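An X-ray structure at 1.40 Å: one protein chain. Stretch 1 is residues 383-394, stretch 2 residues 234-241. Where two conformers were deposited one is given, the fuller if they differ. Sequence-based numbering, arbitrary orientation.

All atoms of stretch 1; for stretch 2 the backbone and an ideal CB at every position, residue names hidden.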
# COMPACT_ATOMS: atom_id res chain seq x y z
N GLN A 383 -8.28 11.88 8.49
CA GLN A 383 -6.99 11.90 9.17
C GLN A 383 -6.84 10.62 9.97
O GLN A 383 -7.31 10.52 11.13
CB GLN A 383 -6.86 13.14 10.05
CG GLN A 383 -6.88 14.42 9.23
CD GLN A 383 -6.88 15.66 10.09
OE1 GLN A 383 -7.74 15.83 10.95
NE2 GLN A 383 -5.90 16.52 9.89
N PRO A 384 -6.18 9.60 9.41
CA PRO A 384 -5.97 8.35 10.15
C PRO A 384 -5.25 8.59 11.46
O PRO A 384 -4.53 9.58 11.65
CB PRO A 384 -5.11 7.51 9.19
CG PRO A 384 -5.38 8.07 7.82
CD PRO A 384 -5.64 9.55 8.04
N ASP A 385 -5.43 7.64 12.39
CA ASP A 385 -4.57 7.61 13.57
C ASP A 385 -3.12 7.58 13.11
O ASP A 385 -2.76 6.84 12.19
CB ASP A 385 -4.88 6.37 14.41
CG ASP A 385 -4.81 5.07 13.62
OD1 ASP A 385 -5.65 4.87 12.71
OD2 ASP A 385 -3.92 4.24 13.91
N SER A 386 -2.28 8.41 13.71
CA SER A 386 -0.90 8.51 13.24
C SER A 386 0.08 7.67 14.04
O SER A 386 1.24 7.54 13.63
CB SER A 386 -0.47 9.97 13.19
OG SER A 386 -0.29 10.45 14.51
N GLY A 387 -0.34 7.08 15.16
CA GLY A 387 0.52 6.28 16.02
C GLY A 387 0.79 6.92 17.36
O GLY A 387 1.18 6.22 18.31
N GLY A 388 0.62 8.23 17.46
CA GLY A 388 0.83 8.94 18.71
C GLY A 388 0.68 10.43 18.47
O GLY A 388 0.77 10.91 17.34
N GLY A 389 0.45 11.15 19.56
CA GLY A 389 0.32 12.59 19.48
C GLY A 389 1.58 13.31 19.05
O GLY A 389 1.51 14.49 18.70
N ASN A 390 2.72 12.62 19.06
CA ASN A 390 3.99 13.19 18.62
C ASN A 390 4.50 12.55 17.33
O ASN A 390 5.68 12.69 17.01
CB ASN A 390 5.03 13.08 19.73
CG ASN A 390 6.18 14.05 19.57
OD1 ASN A 390 6.00 15.19 19.13
ND2 ASN A 390 7.38 13.60 19.94
N VAL A 391 3.64 11.86 16.59
CA VAL A 391 4.02 11.18 15.35
C VAL A 391 3.21 11.81 14.22
O VAL A 391 1.98 11.79 14.25
CB VAL A 391 3.74 9.68 15.42
CG1 VAL A 391 4.15 9.00 14.12
CG2 VAL A 391 4.45 9.06 16.62
N VAL A 392 3.90 12.33 13.21
CA VAL A 392 3.27 13.04 12.10
C VAL A 392 3.30 12.15 10.86
O VAL A 392 4.33 11.53 10.54
CB VAL A 392 3.98 14.38 11.84
CG1 VAL A 392 3.51 15.02 10.52
CG2 VAL A 392 3.74 15.31 13.03
N ILE A 393 2.15 12.04 10.19
CA ILE A 393 2.08 11.51 8.84
C ILE A 393 1.34 12.52 7.97
O ILE A 393 0.86 13.53 8.47
CB ILE A 393 1.42 10.11 8.77
CG1 ILE A 393 -0.04 10.18 9.25
CG2 ILE A 393 2.24 9.07 9.57
CD1 ILE A 393 -0.85 8.90 9.01
N SER A 394 1.24 12.25 6.67
CA SER A 394 0.57 13.18 5.78
C SER A 394 -0.51 12.48 4.97
O SER A 394 -0.39 11.30 4.63
CB SER A 394 1.55 13.91 4.86
OG SER A 394 2.10 13.00 3.91
N UNK A 234 10.53 4.07 12.15
CA UNK A 234 9.70 3.10 12.86
C UNK A 234 8.43 3.72 13.42
O UNK A 234 7.37 3.09 13.39
CB UNK A 234 10.50 2.46 14.00
N UNK A 235 8.51 4.96 13.92
CA UNK A 235 7.34 5.56 14.55
C UNK A 235 6.18 5.71 13.56
O UNK A 235 5.02 5.72 13.97
CB UNK A 235 7.70 6.92 15.14
N UNK A 236 6.48 5.82 12.27
CA UNK A 236 5.42 6.04 11.29
C UNK A 236 4.68 4.76 10.91
O UNK A 236 3.68 4.86 10.19
CB UNK A 236 6.01 6.68 10.03
N UNK A 237 5.15 3.59 11.33
CA UNK A 237 4.51 2.33 11.00
C UNK A 237 4.38 2.18 9.48
O UNK A 237 3.30 1.98 8.93
CB UNK A 237 3.14 2.24 11.67
N UNK A 238 5.54 2.28 8.82
CA UNK A 238 5.63 2.23 7.36
C UNK A 238 4.78 3.32 6.73
O UNK A 238 4.09 3.10 5.72
CB UNK A 238 5.20 0.86 6.84
N UNK A 239 4.83 4.52 7.30
CA UNK A 239 4.00 5.63 6.82
C UNK A 239 2.54 5.20 6.76
O UNK A 239 1.81 5.50 5.81
CB UNK A 239 4.47 6.11 5.44
N UNK A 240 2.11 4.47 7.80
CA UNK A 240 0.78 3.87 7.90
C UNK A 240 0.44 3.03 6.66
O UNK A 240 -0.39 3.40 5.81
CB UNK A 240 -0.27 4.96 8.09
N UNK A 241 1.08 1.87 6.58
CA UNK A 241 0.82 0.96 5.47
C UNK A 241 1.36 -0.42 5.82
O UNK A 241 2.01 -0.62 6.85
CB UNK A 241 1.45 1.48 4.17

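Position 234 lies beyond the reach of stretch 1; almost any residue would fit. It is S234, whose backbone O accepts a hydrogen bond from the N of position 237.

At 235 the CA-to-CB bond points sideways, and the ideal CB lies 4.2 Å from V391 CG2. A small or modest apolar group would suit the methyl. The residue is A235, its CB 4.1 Å from V391 CG2.

Position 236 also points sideways, its ideal CB 4.5 Å from I393 CG2 and 5.1 Å from V391 CG1. Valine, threonine or alanine would all be reasonable beside these methyls. The residue is T236: its CB sits 4.4 Å from I393 CG2. The T236 OG1 also accepts a hydrogen bond from the backbone N of position 239, a role valine could not fill.

At 237 phi and psi are both 56°, a left-handed conformation that favours glycine or asparagine but does not exclude others. CB points toward stretch 1, yet the ideal CB is 7.7 Å from D385 OD2, so a long chain is needed to reach that carboxylate. Lysine or arginine would answer the charge. The residue is R237. Its NH2 forms a salt bridge with D385 OD2 at 3.0 Å, with the carboxylate oxygen near the guanidinium plane, where the N-H bonds point; the R237 NH1 to D385 OD2 bond, at 3.5 Å, is weak. Its NE donates to water 1, which in turn donates to S386 O and T236 O and so ties the two stretches together.

Position 238, again left-handed, is out of reach, and stretch 1 sets no preference. It is T238.

The CB of 239 points sideways with nothing of stretch 1 close to it, so only a large side chain could touch the I393 side chain and V392 O. An aromatic or long aliphatic residue would serve. W239 brings its CE3 to 4.2 Å from I393 CG2 and its CZ3 to 3.9 Å from V392 O.

Position 240 points toward stretch 1, its ideal CB 4.1 Å from I393 CD1, with P384 and the D385 carboxylate farther along. A long side chain with an apolar body and a donor at its tip fits best. Y240 packs CE2 3.5 Å from P384 CB, and its OH donates to D385 OD1 at 2.9 Å.

Position 241 is out of reach and unconstrained by stretch 1; S241 donates from OG to T238 O (2.7 Å).

Stretch 2, residues 234-241: SATRTWYS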
# COMPACT_ATOMS: atom_id res chain seq x y z
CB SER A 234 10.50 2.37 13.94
OG SER A 234 11.26 3.26 14.72
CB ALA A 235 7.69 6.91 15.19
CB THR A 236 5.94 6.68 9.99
OG1 THR A 236 6.71 5.72 9.25
CG2 THR A 236 6.78 7.92 10.26
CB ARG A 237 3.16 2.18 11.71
CG ARG A 237 3.24 2.50 13.21
CD ARG A 237 1.89 2.44 13.89
NE ARG A 237 0.99 3.47 13.35
CZ ARG A 237 -0.32 3.50 13.56
NH1 ARG A 237 -0.92 2.57 14.29
NH2 ARG A 237 -1.04 4.46 12.99
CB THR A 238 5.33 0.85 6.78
OG1 THR A 238 5.83 -0.16 7.67
CG2 THR A 238 6.05 0.66 5.45
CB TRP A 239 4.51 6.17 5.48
CG TRP A 239 5.88 6.78 5.59
CD1 TRP A 239 7.05 6.24 5.14
CD2 TRP A 239 6.22 8.01 6.24
NE1 TRP A 239 8.10 7.08 5.45
CE2 TRP A 239 7.61 8.18 6.11
CE3 TRP A 239 5.48 9.01 6.88
CZ2 TRP A 239 8.29 9.29 6.62
CZ3 TRP A 239 6.15 10.12 7.38
CH2 TRP A 239 7.54 10.25 7.25
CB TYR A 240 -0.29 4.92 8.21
CG TYR A 240 -1.56 4.36 8.83
CD1 TYR A 240 -2.06 3.10 8.49
CD2 TYR A 240 -2.25 5.11 9.77
CE1 TYR A 240 -3.23 2.61 9.09
CE2 TYR A 240 -3.39 4.64 10.35
CZ TYR A 240 -3.88 3.41 10.02
OH TYR A 240 -5.02 2.99 10.65
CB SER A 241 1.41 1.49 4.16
OG SER A 241 2.82 1.29 4.12
O HOH W 1 1.32 5.74 11.47
O HOH W 2 -4.07 1.61 13.68
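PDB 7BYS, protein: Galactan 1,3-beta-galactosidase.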